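Local atomic coordinates of germination-specific N-acetylmuramoyl-L-alanine amidase, Autolysin (Clostridioides difficile, PDB entry 7RAG), a protein that probably hydrolyses the amide bond between N-acetylmuramic acid and L-alanine in peptidoglycan as a zinc-dependent amidase of the Amidase_3 family, working with the lipoprotein GerS. Residues Glu134-Val147 with Lys196-Tyr208. Sequence-based numbering, arbitrary orientation.
Sequences ELSKCIQEELKRVV and KIAWAIYIGIQKY. With EDO (1,2-ethanediol), chain D.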
ATOM      1  N   GLU B 134      -3.635  26.164  -2.011  1.00 55.71           N
ATOM      2  CA  GLU B 134      -3.410  24.752  -1.714  1.00 59.28           C
ATOM      3  C   GLU B 134      -2.968  23.997  -2.964  1.00 54.47           C
ATOM      4  O   GLU B 134      -1.998  23.228  -2.932  1.00 56.73           O
ATOM      5  CB  GLU B 134      -4.674  24.110  -1.138  1.00 60.08           C
ATOM      6  CG  GLU B 134      -5.196  24.727   0.134  1.00 73.12           C
ATOM      7  CD  GLU B 134      -6.560  24.151   0.559  1.00 81.93           C
ATOM      8  OE1 GLU B 134      -7.047  23.178  -0.098  1.00 82.94           O
ATOM      9  OE2 GLU B 134      -7.134  24.682   1.549  1.00 75.47           O
ATOM     10  N   LEU B 135      -3.673  24.205  -4.074  1.00 54.30           N
ATOM     11  CA  LEU B 135      -3.319  23.515  -5.316  1.00 54.95           C
ATOM     12  C   LEU B 135      -1.908  23.866  -5.736  1.00 52.65           C
ATOM     13  O   LEU B 135      -1.110  22.983  -6.102  1.00 51.91           O
ATOM     14  CB  LEU B 135      -4.297  23.874  -6.430  1.00 50.05           C
ATOM     15  CG  LEU B 135      -3.972  23.413  -7.859  1.00 46.04           C
ATOM     16  CD1 LEU B 135      -3.955  21.907  -8.017  1.00 46.18           C
ATOM     17  CD2 LEU B 135      -5.011  23.983  -8.765  1.00 46.05           C
ATOM     18  N   SER B 136      -1.579  25.154  -5.660  1.00 51.46           N
ATOM     19  CA  SER B 136      -0.253  25.590  -6.042  1.00 50.11           C
ATOM     20  C   SER B 136       0.787  24.895  -5.192  1.00 55.96           C
ATOM     21  O   SER B 136       1.799  24.431  -5.717  1.00 55.82           O
ATOM     22  CB  SER B 136      -0.142  27.107  -5.922  1.00 54.29           C
ATOM     23  OG  SER B 136       0.016  27.495  -4.567  1.00 59.03           O
ATOM     24  N   LYS B 137       0.543  24.803  -3.875  1.00 56.06           N
ATOM     25  CA  LYS B 137       1.497  24.145  -2.985  1.00 57.45           C
ATOM     26  C   LYS B 137       1.688  22.683  -3.373  1.00 58.19           C
ATOM     27  O   LYS B 137       2.815  22.177  -3.374  1.00 57.81           O
ATOM     28  CB  LYS B 137       1.035  24.252  -1.530  1.00 58.00           C
ATOM     29  CG  LYS B 137       1.169  25.630  -0.901  1.00 58.80           C
ATOM     30  CD  LYS B 137       0.816  25.570   0.586  1.00 61.46           C
ATOM     31  CE  LYS B 137       1.010  26.902   1.282  1.00 70.51           C
ATOM     32  NZ  LYS B 137       0.884  26.799   2.786  1.00 73.78           N
ATOM     33  N   CYS B 138       0.595  21.984  -3.695  1.00 54.84           N
ATOM     34  CA  CYS B 138       0.718  20.593  -4.142  1.00 58.93           C
ATOM     35  C   CYS B 138       1.611  20.486  -5.376  1.00 56.32           C
ATOM     36  O   CYS B 138       2.519  19.641  -5.447  1.00 60.10           O
ATOM     37  CB  CYS B 138      -0.659  19.999  -4.442  1.00 53.92           C
ATOM     38  SG  CYS B 138      -1.680  19.705  -2.987  1.00 58.71           S
ATOM     39  N   ILE B 139       1.381  21.362  -6.350  1.00 57.14           N
ATOM     40  CA  ILE B 139       2.163  21.297  -7.576  1.00 54.57           C
ATOM     41  C   ILE B 139       3.616  21.682  -7.312  1.00 60.53           C
ATOM     42  O   ILE B 139       4.534  21.063  -7.852  1.00 60.83           O
ATOM     43  CB  ILE B 139       1.511  22.166  -8.657  1.00 48.91           C
ATOM     44  CG1 ILE B 139       0.204  21.516  -9.075  1.00 46.18           C
ATOM     45  CG2 ILE B 139       2.458  22.356  -9.804  1.00 50.28           C
ATOM     46  CD1 ILE B 139      -0.716  22.440  -9.789  1.00 49.45           C
ATOM     47  N   GLN B 140       3.854  22.695  -6.476  1.00 57.76           N
ATOM     48  CA  GLN B 140       5.230  23.100  -6.191  1.00 59.17           C
ATOM     49  C   GLN B 140       5.993  21.999  -5.469  1.00 61.25           C
ATOM     50  O   GLN B 140       7.165  21.743  -5.778  1.00 65.28           O
ATOM     51  CB  GLN B 140       5.251  24.388  -5.371  1.00 58.85           C
ATOM     52  CG  GLN B 140       6.623  25.023  -5.280  1.00 57.38           C
ATOM     53  CD  GLN B 140       7.153  25.482  -6.619  1.00 61.49           C
ATOM     54  OE1 GLN B 140       6.449  26.144  -7.379  1.00 64.67           O
ATOM     55  NE2 GLN B 140       8.398  25.131  -6.919  1.00 61.44           N
ATOM     56  N   GLU B 141       5.346  21.325  -4.516  1.00 60.48           N
ATOM     57  CA  GLU B 141       5.967  20.177  -3.856  1.00 62.98           C
ATOM     58  C   GLU B 141       6.333  19.083  -4.860  1.00 67.38           C
ATOM     59  O   GLU B 141       7.430  18.513  -4.794  1.00 70.48           O
ATOM     60  CB  GLU B 141       5.031  19.618  -2.784  1.00 66.15           C
ATOM     61  CG  GLU B 141       5.287  20.121  -1.383  1.00 78.41           C
ATOM     62  CD  GLU B 141       3.998  20.243  -0.587  1.00 89.36           C
ATOM     63  OE1 GLU B 141       2.984  19.635  -1.029  1.00 81.77           O
ATOM     64  OE2 GLU B 141       3.993  20.958   0.456  1.00 93.05           O
ATOM     65  N   GLU B 142       5.428  18.769  -5.800  1.00 61.74           N
ATOM     66  CA  GLU B 142       5.774  17.754  -6.798  1.00 60.67           C
ATOM     67  C   GLU B 142       6.858  18.236  -7.758  1.00 61.84           C
ATOM     68  O   GLU B 142       7.697  17.444  -8.192  1.00 64.26           O
ATOM     69  CB  GLU B 142       4.547  17.314  -7.577  1.00 55.58           C
ATOM     70  CG  GLU B 142       3.518  16.666  -6.715  1.00 58.95           C
ATOM     71  CD  GLU B 142       4.108  15.621  -5.813  1.00 66.38           C
ATOM     72  OE1 GLU B 142       4.698  14.656  -6.336  1.00 66.22           O
ATOM     73  OE2 GLU B 142       3.994  15.773  -4.572  1.00 78.21           O
ATOM     74  N   LEU B 143       6.855  19.517  -8.120  1.00 63.44           N
ATOM     75  CA  LEU B 143       7.908  20.020  -8.992  1.00 61.70           C
ATOM     76  C   LEU B 143       9.260  19.866  -8.319  1.00 69.89           C
ATOM     77  O   LEU B 143      10.232  19.426  -8.948  1.00 73.79           O
ATOM     78  CB  LEU B 143       7.646  21.478  -9.366  1.00 55.88           C
ATOM     79  CG  LEU B 143       6.468  21.788 -10.296  1.00 55.71           C
ATOM     80  CD1 LEU B 143       6.238  23.292 -10.408  1.00 55.62           C
ATOM     81  CD2 LEU B 143       6.693  21.211 -11.668  1.00 54.63           C
ATOM     82  N   LYS B 144       9.322  20.169  -7.017  1.00 69.04           N
ATOM     83  CA  LYS B 144      10.541  19.936  -6.246  1.00 69.35           C
ATOM     84  C   LYS B 144      10.915  18.457  -6.225  1.00 69.19           C
ATOM     85  O   LYS B 144      12.041  18.090  -6.571  1.00 70.94           O
ATOM     86  CB  LYS B 144      10.365  20.452  -4.816  1.00 69.18           C
ATOM     87  CG  LYS B 144      11.638  20.425  -3.982  1.00 73.58           C
ATOM     88  CD  LYS B 144      11.356  20.626  -2.491  1.00 76.91           C
ATOM     89  CE  LYS B 144      12.609  20.365  -1.644  1.00 85.85           C
ATOM     90  NZ  LYS B 144      12.344  20.115  -0.177  1.00 87.48           N
ATOM     91  N   ARG B 145       9.984  17.587  -5.820  1.00 67.42           N
ATOM     92  CA  ARG B 145      10.358  16.195  -5.562  1.00 64.57           C
ATOM     93  C   ARG B 145      10.722  15.469  -6.843  1.00 71.95           C
ATOM     94  O   ARG B 145      11.668  14.678  -6.862  1.00 78.04           O
ATOM     95  CB  ARG B 145       9.232  15.444  -4.855  1.00 67.80           C
ATOM     96  CG  ARG B 145       9.529  13.965  -4.629  1.00 64.06           C
ATOM     97  CD  ARG B 145       8.298  13.199  -4.122  1.00 64.55           C
ATOM     98  NE  ARG B 145       7.174  13.246  -5.060  1.00 67.37           N
ATOM     99  CZ  ARG B 145       6.987  12.378  -6.056  1.00 68.01           C
ATOM    100  NH1 ARG B 145       7.840  11.389  -6.253  1.00 68.23           N
ATOM    101  NH2 ARG B 145       5.947  12.487  -6.864  1.00 65.03           N
ATOM    102  N   VAL B 146       9.983  15.722  -7.920  1.00 72.90           N
ATOM    103  CA  VAL B 146      10.151  14.989  -9.165  1.00 70.61           C
ATOM    104  C   VAL B 146      11.216  15.621 -10.049  1.00 69.52           C
ATOM    105  O   VAL B 146      12.045  14.918 -10.628  1.00 74.97           O
ATOM    106  CB  VAL B 146       8.792  14.910  -9.890  1.00 61.90           C
ATOM    107  CG1 VAL B 146       8.954  14.267 -11.239  1.00 59.81           C
ATOM    108  CG2 VAL B 146       7.782  14.151  -9.043  1.00 60.95           C
ATOM    109  N   VAL B 147      11.217  16.940 -10.188  1.00 67.36           N
ATOM    110  CA  VAL B 147      12.053  17.562 -11.206  1.00 73.36           C
ATOM    111  C   VAL B 147      13.412  17.970 -10.655  1.00 78.52           C
ATOM    112  O   VAL B 147      14.437  17.798 -11.316  1.00 83.24           O
ATOM    113  CB  VAL B 147      11.307  18.764 -11.814  1.00 71.72           C
ATOM    114  CG1 VAL B 147      12.270  19.644 -12.592  1.00 66.47           C
ATOM    115  CG2 VAL B 147      10.158  18.278 -12.694  1.00 65.03           C
ATOM    116  N   LYS B 196       8.728  14.957 -17.777  1.00 59.91           N
ATOM    117  CA  LYS B 196       8.924  14.944 -16.327  1.00 54.59           C
ATOM    118  C   LYS B 196       8.125  16.062 -15.652  1.00 58.71           C
ATOM    119  O   LYS B 196       7.457  15.844 -14.630  1.00 55.72           O
ATOM    120  CB  LYS B 196      10.416  15.081 -16.036  1.00 62.02           C
ATOM    121  CG  LYS B 196      10.893  14.548 -14.703  1.00 71.58           C
ATOM    122  CD  LYS B 196      12.367  14.102 -14.815  1.00 76.42           C
ATOM    123  CE  LYS B 196      12.885  13.479 -13.508  1.00 82.55           C
ATOM    124  NZ  LYS B 196      14.261  12.909 -13.650  1.00 87.33           N
ATOM    125  N   ILE B 197       8.179  17.270 -16.222  1.00 57.69           N
ATOM    126  CA  ILE B 197       7.436  18.399 -15.664  1.00 55.12           C
ATOM    127  C   ILE B 197       5.938  18.131 -15.711  1.00 54.72           C
ATOM    128  O   ILE B 197       5.203  18.394 -14.748  1.00 52.41           O
ATOM    129  CB  ILE B 197       7.782  19.691 -16.422  1.00 61.87           C
ATOM    130  CG1 ILE B 197       9.188  20.149 -16.064  1.00 58.65           C
ATOM    131  CG2 ILE B 197       6.707  20.775 -16.155  1.00 52.38           C
ATOM    132  CD1 ILE B 197       9.687  21.236 -16.942  1.00 62.35           C
ATOM    133  N   ALA B 198       5.456  17.628 -16.850  1.00 56.46           N
ATOM    134  CA  ALA B 198       4.040  17.310 -16.937  1.00 53.20           C
ATOM    135  C   ALA B 198       3.658  16.298 -15.866  1.00 50.06           C
ATOM    136  O   ALA B 198       2.629  16.446 -15.206  1.00 43.83           O
ATOM    137  CB  ALA B 198       3.696  16.795 -18.332  1.00 49.27           C
ATOM    138  N   TRP B 199       4.495  15.280 -15.668  1.00 50.32           N
ATOM    139  CA  TRP B 199       4.263  14.302 -14.616  1.00 49.71           C
ATOM    140  C   TRP B 199       4.181  14.962 -13.242  1.00 53.18           C
ATOM    141  O   TRP B 199       3.275  14.660 -12.448  1.00 49.25           O
ATOM    142  CB  TRP B 199       5.372  13.257 -14.633  1.00 50.90           C
ATOM    143  CG  TRP B 199       5.180  12.267 -13.581  1.00 54.62           C
ATOM    144  CD1 TRP B 199       5.845  12.189 -12.394  1.00 53.54           C
ATOM    145  CD2 TRP B 199       4.203  11.224 -13.569  1.00 53.05           C
ATOM    146  NE1 TRP B 199       5.354  11.149 -11.655  1.00 57.85           N
ATOM    147  CE2 TRP B 199       4.345  10.539 -12.354  1.00 53.08           C
ATOM    148  CE3 TRP B 199       3.231  10.795 -14.478  1.00 51.38           C
ATOM    149  CZ2 TRP B 199       3.551   9.452 -12.020  1.00 53.24           C
ATOM    150  CZ3 TRP B 199       2.447   9.717 -14.150  1.00 49.38           C
ATOM    151  CH2 TRP B 199       2.608   9.056 -12.932  1.00 55.44           C
ATOM    152  N   ALA B 200       5.107  15.875 -12.941  1.00 50.12           N
ATOM    153  CA  ALA B 200       5.060  16.545 -11.643  1.00 54.05           C
ATOM    154  C   ALA B 200       3.751  17.324 -11.471  1.00 53.98           C
ATOM    155  O   ALA B 200       3.096  17.241 -10.423  1.00 49.23           O
ATOM    156  CB  ALA B 200       6.268  17.462 -11.477  1.00 50.98           C
ATOM    157  N   ILE B 201       3.341  18.067 -12.505  1.00 51.26           N
ATOM    158  CA  ILE B 201       2.114  18.855 -12.394  1.00 49.55           C
ATOM    159  C   ILE B 201       0.908  17.941 -12.227  1.00 51.78           C
ATOM    160  O   ILE B 201      -0.003  18.213 -11.423  1.00 53.03           O
ATOM    161  CB  ILE B 201       1.936  19.785 -13.604  1.00 44.39           C
ATOM    162  CG1 ILE B 201       3.209  20.604 -13.850  1.00 48.68           C
ATOM    163  CG2 ILE B 201       0.716  20.686 -13.356  1.00 44.68           C
ATOM    164  CD1 ILE B 201       3.118  21.588 -15.013  1.00 46.95           C
ATOM    165  N   TYR B 202       0.876  16.854 -12.993  1.00 48.10           N
ATOM    166  CA  TYR B 202      -0.233  15.914 -12.933  1.00 49.67           C
ATOM    167  C   TYR B 202      -0.341  15.295 -11.548  1.00 53.13           C
ATOM    168  O   TYR B 202      -1.442  15.198 -10.984  1.00 52.40           O
ATOM    169  CB  TYR B 202      -0.033  14.851 -14.013  1.00 46.51           C
ATOM    170  CG  TYR B 202      -0.800  13.565 -13.846  1.00 48.35           C
ATOM    171  CD1 TYR B 202      -2.183  13.514 -14.032  1.00 45.01           C
ATOM    172  CD2 TYR B 202      -0.131  12.382 -13.541  1.00 52.03           C
ATOM    173  CE1 TYR B 202      -2.879  12.320 -13.896  1.00 44.38           C
ATOM    174  CE2 TYR B 202      -0.810  11.189 -13.392  1.00 50.86           C
ATOM    175  CZ  TYR B 202      -2.183  11.164 -13.575  1.00 53.20           C
ATOM    176  OH  TYR B 202      -2.841   9.970 -13.434  1.00 54.33           O
ATOM    177  N   ILE B 203       0.795  14.911 -10.963  1.00 51.21           N
ATOM    178  CA  ILE B 203       0.763  14.354  -9.617  1.00 51.30           C
ATOM    179  C   ILE B 203       0.309  15.411  -8.618  1.00 51.79           C
ATOM    180  O   ILE B 203      -0.462  15.118  -7.702  1.00 50.05           O
ATOM    181  CB  ILE B 203       2.130  13.746  -9.252  1.00 53.58           C
ATOM    182  CG1 ILE B 203       2.350  12.459 -10.054  1.00 54.15           C
ATOM    183  CG2 ILE B 203       2.210  13.419  -7.780  1.00 56.63           C
ATOM    184  CD1 ILE B 203       1.189  11.486  -9.945  1.00 51.95           C
ATOM    185  N   GLY B 204       0.761  16.657  -8.777  1.00 48.79           N
ATOM    186  CA  GLY B 204       0.321  17.692  -7.856  1.00 54.56           C
ATOM    187  C   GLY B 204      -1.184  17.876  -7.880  1.00 54.00           C
ATOM    188  O   GLY B 204      -1.838  17.912  -6.834  1.00 54.98           O
ATOM    189  N   ILE B 205      -1.749  17.963  -9.086  1.00 53.27           N
ATOM    190  CA  ILE B 205      -3.198  18.018  -9.264  1.00 52.19           C
ATOM    191  C   ILE B 205      -3.859  16.834  -8.570  1.00 50.08           C
ATOM    192  O   ILE B 205      -4.839  16.988  -7.841  1.00 52.50           O
ATOM    193  CB  ILE B 205      -3.546  18.050 -10.768  1.00 52.26           C
ATOM    194  CG1 ILE B 205      -3.068  19.340 -11.432  1.00 51.31           C
ATOM    195  CG2 ILE B 205      -5.047  17.886 -11.007  1.00 48.14           C
ATOM    196  CD1 ILE B 205      -3.267  19.327 -12.930  1.00 44.59           C
ATOM    197  N   GLN B 206      -3.331  15.634  -8.790  1.00 54.04           N
ATOM    198  CA  GLN B 206      -3.973  14.438  -8.243  1.00 56.70           C
ATOM    199  C   GLN B 206      -3.956  14.425  -6.717  1.00 57.90           C
ATOM    200  O   GLN B 206      -4.939  14.026  -6.088  1.00 61.79           O
ATOM    201  CB  GLN B 206      -3.308  13.184  -8.801  1.00 52.75           C
ATOM    202  CG  GLN B 206      -3.554  12.977 -10.299  1.00 50.68           C
ATOM    203  CD  GLN B 206      -4.942  12.448 -10.608  1.00 51.51           C
ATOM    204  OE1 GLN B 206      -5.942  12.957 -10.111  1.00 62.09           O
ATOM    205  NE2 GLN B 206      -5.009  11.397 -11.428  1.00 64.59           N
ATOM    206  N   LYS B 207      -2.853  14.850  -6.101  1.00 56.02           N
ATOM    207  CA  LYS B 207      -2.812  14.931  -4.644  1.00 59.59           C
ATOM    208  C   LYS B 207      -3.819  15.959  -4.133  1.00 62.82           C
ATOM    209  O   LYS B 207      -4.628  15.675  -3.222  1.00 66.45           O
ATOM    210  CB  LYS B 207      -1.394  15.267  -4.176  1.00 58.07           C
ATOM    211  CG  LYS B 207      -0.388  14.123  -4.327  1.00 59.69           C
ATOM    212  CD  LYS B 207       0.977  14.513  -3.738  1.00 67.19           C
ATOM    213  CE  LYS B 207       2.061  13.460  -4.057  1.00 70.51           C
ATOM    214  NZ  LYS B 207       1.913  12.175  -3.317  1.00 77.37           N
ATOM    215  N   TYR B 208      -3.804  17.158  -4.735  1.00 57.37           N
ATOM    216  CA  TYR B 208      -4.765  18.182  -4.348  1.00 61.90           C
ATOM    217  C   TYR B 208      -6.195  17.649  -4.423  1.00 65.52           C
ATOM    218  O   TYR B 208      -7.015  17.916  -3.540  1.00 64.58           O
ATOM    219  CB  TYR B 208      -4.608  19.425  -5.234  1.00 56.06           C
ATOM    220  CG  TYR B 208      -5.739  20.394  -5.045  1.00 54.97           C
ATOM    221  CD1 TYR B 208      -5.774  21.239  -3.935  1.00 58.97           C
ATOM    222  CD2 TYR B 208      -6.800  20.440  -5.941  1.00 50.55           C
ATOM    223  CE1 TYR B 208      -6.835  22.126  -3.738  1.00 60.41           C
ATOM    224  CE2 TYR B 208      -7.862  21.320  -5.752  1.00 50.85           C
ATOM    225  CZ  TYR B 208      -7.871  22.155  -4.651  1.00 57.89           C
ATOM    226  OH  TYR B 208      -8.914  23.030  -4.446  1.00 66.21           O
TER
HETATM  227  C1  EDO D 302      -1.702   7.327 -17.342  1.00 56.31           C
HETATM  228  O1  EDO D 302      -2.307   6.447 -16.369  1.00 62.75           O
HETATM  229  C2  EDO D 302      -1.242   8.570 -16.619  1.00 54.50           C
HETATM  230  O2  EDO D 302      -1.375   8.275 -15.211  1.00 64.08           O
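Ile139 and Gly204 mark the tight point of this antiparallel but steeply inclined helix pair, their CA atoms 4.1 Å apart. The segment axes approach to 7.6 Å at an angle of 139°. Gly204 has no side chain, and the helices meet backbone to backbone here. Cys138 CB rests 3.4 Å from Gly204 O. Knobs-into-holes packing continues along the pair. Glu142 sits among Ala200, Ile203, Gly204 and Lys207, and Ala200 sits among Glu142, Leu143, Val146 and Val147. The Glu142 chain bends at chi2 (-48°), bringing its carboxylate against Ile203 CG2. Within its own helix, Arg145 NH2 makes a salt bridge to Glu142 OE1 (2.6 Å), the oxygen lying in the guanidinium plane. Lys207 NZ stays 4.3 Å from Glu142 OE2, too far for a salt bridge. At one end, Leu135 CB lies over the Tyr208 ring centre, a CH-pi contact of 4.0 Å to the centroid. Packing is looser at the ends, where exposed Glu134 reaches that ring's edge and partly exposed Lys196 runs beside Val146. Arg145 forms a salt bridge and Trp199 a hydrogen bond with Asp85 of the GerS lipoprotein chain. Leu135, Ile139, Leu143 and Ile201 pack on strand 171-178; Trp199 and Ile201 also meet helix 41-58.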